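Local atomic coordinates of uncharacterized protein (Helicobacter pylori, PDB entry 4O5J), a protein that probably binds sialic acid-containing glycans through its N-terminal extracellular adhesion domain, acting as an outer-membrane adhesin in cell attachment. Residues A[35-40]-A[386-391]; A[282-287]-A[369-374]. All blocks are in the same frame, centred on the assembly; numbering follows the deposited sequence.

Contact 1. Residues A[35-40]-A[386-391]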
# COMPACT_ATOMS: atom_id res chain seq x y z
N GLU A 35 15.36 -10.85 -40.77
CA GLU A 35 14.75 -10.40 -39.51
C GLU A 35 13.85 -11.46 -38.93
O GLU A 35 13.85 -11.69 -37.72
CB GLU A 35 13.94 -9.16 -39.69
CG GLU A 35 14.80 -7.93 -39.77
CD GLU A 35 14.04 -6.68 -40.23
OE1 GLU A 35 14.56 -5.56 -39.99
OE2 GLU A 35 12.95 -6.80 -40.84
N GLN A 36 13.10 -12.11 -39.81
CA GLN A 36 12.20 -13.15 -39.42
C GLN A 36 12.98 -14.36 -38.86
O GLN A 36 12.68 -14.85 -37.79
CB GLN A 36 11.39 -13.52 -40.62
CG GLN A 36 10.11 -14.19 -40.27
CD GLN A 36 9.26 -14.34 -41.51
OE1 GLN A 36 9.77 -14.42 -42.63
NE2 GLN A 36 7.96 -14.37 -41.31
N LEU A 37 14.01 -14.80 -39.56
CA LEU A 37 14.88 -15.89 -39.11
C LEU A 37 15.43 -15.54 -37.73
O LEU A 37 15.45 -16.36 -36.81
CB LEU A 37 16.03 -16.12 -40.12
CG LEU A 37 17.06 -17.18 -39.74
CD1 LEU A 37 16.38 -18.52 -39.49
CD2 LEU A 37 18.12 -17.31 -40.87
N SER A 38 15.89 -14.30 -37.59
CA SER A 38 16.42 -13.80 -36.34
C SER A 38 15.42 -13.93 -35.18
O SER A 38 15.79 -14.34 -34.08
CB SER A 38 16.80 -12.36 -36.51
OG SER A 38 17.14 -11.83 -35.26
N GLN A 39 14.16 -13.58 -35.43
CA GLN A 39 13.10 -13.68 -34.42
C GLN A 39 12.81 -15.11 -34.05
O GLN A 39 12.66 -15.44 -32.87
CB GLN A 39 11.83 -13.00 -34.90
CG GLN A 39 12.02 -11.49 -34.97
CD GLN A 39 10.82 -10.81 -35.61
OE1 GLN A 39 9.84 -11.46 -35.91
NE2 GLN A 39 10.91 -9.51 -35.83
N TYR A 40 12.74 -15.96 -35.05
CA TYR A 40 12.51 -17.38 -34.81
C TYR A 40 13.58 -18.00 -33.92
O TYR A 40 13.29 -18.78 -33.01
CB TYR A 40 12.47 -18.14 -36.12
CG TYR A 40 11.16 -18.07 -36.85
CD1 TYR A 40 11.12 -18.13 -38.26
CD2 TYR A 40 9.96 -17.99 -36.16
CE1 TYR A 40 9.94 -18.10 -38.95
CE2 TYR A 40 8.75 -17.95 -36.85
CZ TYR A 40 8.78 -18.01 -38.24
OH TYR A 40 7.65 -17.99 -38.98
N ASN A 386 11.65 -25.76 -36.42
CA ASN A 386 11.35 -26.07 -37.81
C ASN A 386 11.20 -24.82 -38.71
O ASN A 386 11.68 -24.80 -39.85
CB ASN A 386 10.11 -26.95 -37.92
CG ASN A 386 10.34 -28.32 -37.28
OD1 ASN A 386 11.46 -28.66 -36.86
ND2 ASN A 386 9.28 -29.08 -37.17
N ASP A 387 10.54 -23.79 -38.19
CA ASP A 387 10.36 -22.56 -38.91
C ASP A 387 11.71 -21.99 -39.28
O ASP A 387 11.98 -21.69 -40.44
CB ASP A 387 9.58 -21.58 -38.06
CG ASP A 387 8.12 -21.94 -37.96
OD1 ASP A 387 7.67 -22.69 -38.85
OD2 ASP A 387 7.41 -21.49 -37.01
N ALA A 388 12.59 -21.90 -38.29
CA ALA A 388 13.94 -21.41 -38.54
C ALA A 388 14.69 -22.26 -39.57
O ALA A 388 15.25 -21.74 -40.51
CB ALA A 388 14.72 -21.34 -37.24
N LYS A 389 14.70 -23.59 -39.40
CA LYS A 389 15.40 -24.50 -40.32
C LYS A 389 14.90 -24.27 -41.75
O LYS A 389 15.70 -24.19 -42.70
CB LYS A 389 15.15 -25.94 -39.90
CG LYS A 389 15.84 -26.95 -40.74
CD LYS A 389 15.62 -28.39 -40.27
CE LYS A 389 16.17 -29.26 -41.38
NZ LYS A 389 16.02 -30.70 -41.12
N THR A 390 13.58 -24.13 -41.89
CA THR A 390 12.95 -23.90 -43.18
C THR A 390 13.37 -22.56 -43.81
O THR A 390 13.76 -22.50 -44.98
CB THR A 390 11.43 -23.91 -43.01
OG1 THR A 390 11.06 -25.25 -42.69
CG2 THR A 390 10.72 -23.48 -44.28
N LEU A 391 13.27 -21.50 -43.01
CA LEU A 391 13.54 -20.15 -43.44
C LEU A 391 15.02 -20.02 -43.86
O LEU A 391 15.35 -19.42 -44.91
CB LEU A 391 13.20 -19.19 -42.31
CG LEU A 391 13.18 -17.73 -42.71
CD1 LEU A 391 12.53 -17.53 -44.06
CD2 LEU A 391 12.44 -16.95 -41.66
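Y40 and D387 make the one contact here that involves a ring face. CB of D387 sits over the centre of the Y40 ring, 3.6 Å from the centroid and 11° off the ring normal. This is a CH-pi contact. The Y40 side chain leaves its helix toward 386-391 with CG anti to the carbonyl carbon. That carries the ring across to D387, and its turn about CB-CG presents a face to the methylene. The D387 carboxylate is tilted by 36° to the ring. Its OD2 passes CE2 of Y40 at 3.8 Å, a van der Waals approach to the ring.

The rest is van der Waals packing, mostly by aliphatic groups. L391 extends across the gap with CG anti to its backbone N, and its CD2 does most of the touching. That methyl lies 3.4 Å from the backbone N of L37, close against the other helix. It also meets CB of Q36 at 3.7 Å, crossing that extended side chain at about a right angle. At the Y40 ring the same methyl is at the edge, near the ring plane, 3.8 Å from CD1. A388 has a small side chain that lets L37 come close. CD1 of L37 rests 3.6 Å from the carbonyl O of A388, and CB of Y40 touches the A388 methyl from the other helix.

The two helical segments run nearly antiparallel, at 151°, with axes 9.0 Å apart. Their CA atoms come nearest at L37 and A388. Helix 29-54 and helix 343-396, from the two ends of the modelled chain, pair here as an antiparallel two-helix arm that projects from the body of the domain, consistent with a stem leading toward the membrane part of this outer-membrane adhesin.

Contact 2. Residues A[282-287]-A[369-374]; sequences KFAKDI and RDVYNL
This is a largely buried helix-helix packing contact, apolar on its inner side, between the start of helix 281-309 and the middle of helix 343-396. V371 carries that side. CG1 of V371, anti to the backbone N (chi1 168°), points at A284 and lies 3.8 Å from its CA and 4.0 Å from its CB. With only a methyl at A284, the two backbones come close: the CA atoms of A284 and Y372 are 4.8 Å apart. The same V371 methyl reaches CG2 of I287 at 4.3 Å, and the ring of F283 lies at the limit of contact.

The segments run roughly antiparallel, at 143°, with axes 8.1 Å apart. They belong to the helical body of the adhesion domain, related to tetratricopeptide-repeat folds. Helix 57-76 closes the inner side, where V60 touches both F283 and V371 and L64 touches F283 and I287.

Y372 covers the outer side. Its ring lies alongside the extended side chain of K285, both pointing the same way. CD1 of Y372 is 3.8 Å from CA of K285, and CE1 is 4.0 Å from its CB. CB of Y372 also rests against the A284 carbonyl O. The Y372 ring meets that of Y288, planes at about 35°.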
# COMPACT_ATOMS: atom_id res chain seq x y z
N LYS A 282 -0.50 -30.36 -10.72
CA LYS A 282 -0.99 -29.62 -9.56
C LYS A 282 0.10 -28.67 -8.98
O LYS A 282 -0.16 -27.48 -8.76
CB LYS A 282 -1.49 -30.60 -8.47
CG LYS A 282 -1.53 -30.00 -7.10
CD LYS A 282 -2.96 -29.54 -6.79
CE LYS A 282 -3.20 -29.58 -5.28
NZ LYS A 282 -4.34 -28.64 -5.09
N PHE A 283 1.32 -29.18 -8.75
CA PHE A 283 2.42 -28.35 -8.25
C PHE A 283 2.76 -27.24 -9.26
O PHE A 283 2.95 -26.05 -8.89
CB PHE A 283 3.65 -29.23 -7.99
CG PHE A 283 4.87 -28.46 -7.66
CD1 PHE A 283 5.10 -28.04 -6.36
CD2 PHE A 283 5.77 -28.11 -8.65
CE1 PHE A 283 6.23 -27.31 -6.04
CE2 PHE A 283 6.89 -27.39 -8.33
CZ PHE A 283 7.11 -26.97 -7.03
N ALA A 284 2.82 -27.63 -10.52
CA ALA A 284 3.05 -26.68 -11.59
C ALA A 284 2.10 -25.50 -11.54
O ALA A 284 2.53 -24.35 -11.64
CB ALA A 284 2.93 -27.34 -12.90
N LYS A 285 0.81 -25.78 -11.41
CA LYS A 285 -0.17 -24.72 -11.50
C LYS A 285 -0.16 -23.91 -10.21
O LYS A 285 -0.34 -22.68 -10.20
CB LYS A 285 -1.54 -25.33 -11.78
CG LYS A 285 -2.59 -24.28 -11.85
CD LYS A 285 -3.99 -24.84 -11.80
CE LYS A 285 -4.90 -23.63 -11.60
NZ LYS A 285 -6.30 -24.04 -11.37
N ASP A 286 0.13 -24.58 -9.11
CA ASP A 286 0.07 -23.92 -7.79
C ASP A 286 1.25 -22.99 -7.58
O ASP A 286 1.06 -21.90 -7.04
CB ASP A 286 -0.02 -24.93 -6.61
CG ASP A 286 -1.47 -25.47 -6.41
OD1 ASP A 286 -2.42 -24.84 -6.96
OD2 ASP A 286 -1.68 -26.54 -5.70
N ILE A 287 2.46 -23.41 -7.97
CA ILE A 287 3.62 -22.57 -7.75
C ILE A 287 3.44 -21.32 -8.62
O ILE A 287 3.86 -20.24 -8.21
CB ILE A 287 4.95 -23.30 -8.02
CG1 ILE A 287 6.13 -22.47 -7.50
CG2 ILE A 287 5.13 -23.64 -9.50
CD1 ILE A 287 7.46 -23.19 -7.70
N ARG A 369 6.58 -19.65 -14.00
CA ARG A 369 5.90 -19.62 -15.27
C ARG A 369 6.47 -20.71 -16.18
O ARG A 369 5.72 -21.40 -16.90
CB ARG A 369 6.03 -18.23 -15.91
CG ARG A 369 5.45 -18.11 -17.32
CD ARG A 369 5.28 -16.63 -17.75
NE ARG A 369 6.37 -15.82 -17.25
CZ ARG A 369 6.24 -14.70 -16.50
NH1 ARG A 369 5.02 -14.23 -16.15
NH2 ARG A 369 7.32 -14.02 -16.08
N ASP A 370 7.79 -20.90 -16.15
CA ASP A 370 8.39 -21.93 -17.01
C ASP A 370 7.95 -23.34 -16.58
O ASP A 370 7.70 -24.21 -17.41
CB ASP A 370 9.90 -21.84 -16.95
CG ASP A 370 10.46 -20.52 -17.59
OD1 ASP A 370 9.78 -19.89 -18.46
OD2 ASP A 370 11.61 -20.12 -17.24
N VAL A 371 7.92 -23.58 -15.27
CA VAL A 371 7.41 -24.87 -14.73
C VAL A 371 6.02 -25.08 -15.23
O VAL A 371 5.69 -26.14 -15.72
CB VAL A 371 7.47 -24.92 -13.19
CG1 VAL A 371 6.69 -26.12 -12.60
CG2 VAL A 371 8.93 -24.93 -12.73
N TYR A 372 5.19 -24.05 -15.17
CA TYR A 372 3.83 -24.20 -15.64
C TYR A 372 3.70 -24.42 -17.15
O TYR A 372 2.84 -25.16 -17.59
CB TYR A 372 3.04 -22.99 -15.26
CG TYR A 372 1.60 -23.04 -15.68
CD1 TYR A 372 0.69 -23.90 -15.07
CD2 TYR A 372 1.14 -22.19 -16.69
CE1 TYR A 372 -0.64 -23.91 -15.46
CE2 TYR A 372 -0.18 -22.20 -17.10
CZ TYR A 372 -1.05 -23.03 -16.47
OH TYR A 372 -2.35 -23.01 -16.89
N ASN A 373 4.52 -23.75 -17.94
CA ASN A 373 4.45 -23.84 -19.39
C ASN A 373 5.28 -24.95 -20.02
O ASN A 373 5.33 -25.05 -21.26
CB ASN A 373 4.86 -22.50 -20.00
CG ASN A 373 3.85 -21.45 -19.73
OD1 ASN A 373 4.16 -20.42 -19.24
ND2 ASN A 373 2.61 -21.75 -20.00
N LEU A 374 5.91 -25.79 -19.19
CA LEU A 374 6.87 -26.77 -19.71
C LEU A 374 6.35 -27.55 -20.88
O LEU A 374 6.94 -27.57 -21.95
CB LEU A 374 7.21 -27.74 -18.59
CG LEU A 374 8.17 -28.90 -19.00
CD1 LEU A 374 9.36 -28.28 -19.84
CD2 LEU A 374 8.85 -29.53 -17.72

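How the contacts relate
Contacts 1 and 2 share helix 343-396, which contributes 369-374 to one and 386-391, further along the chain, to the other. Their centres are about 28 Å apart and their nearest atoms about 15 Å, so they do not touch. The centre of contact 2 lies about 28 Å from the centre of the chain and the centre of contact 1 about 45 Å from it, on the same side. Along the chain, contact 2 is nested inside the loop closed by contact 1. The shared helix thus leads from the helical body to the paired terminal helices. Helix 29-54 follows it to contact 2, where S50 and N53 hydrogen-bond D370.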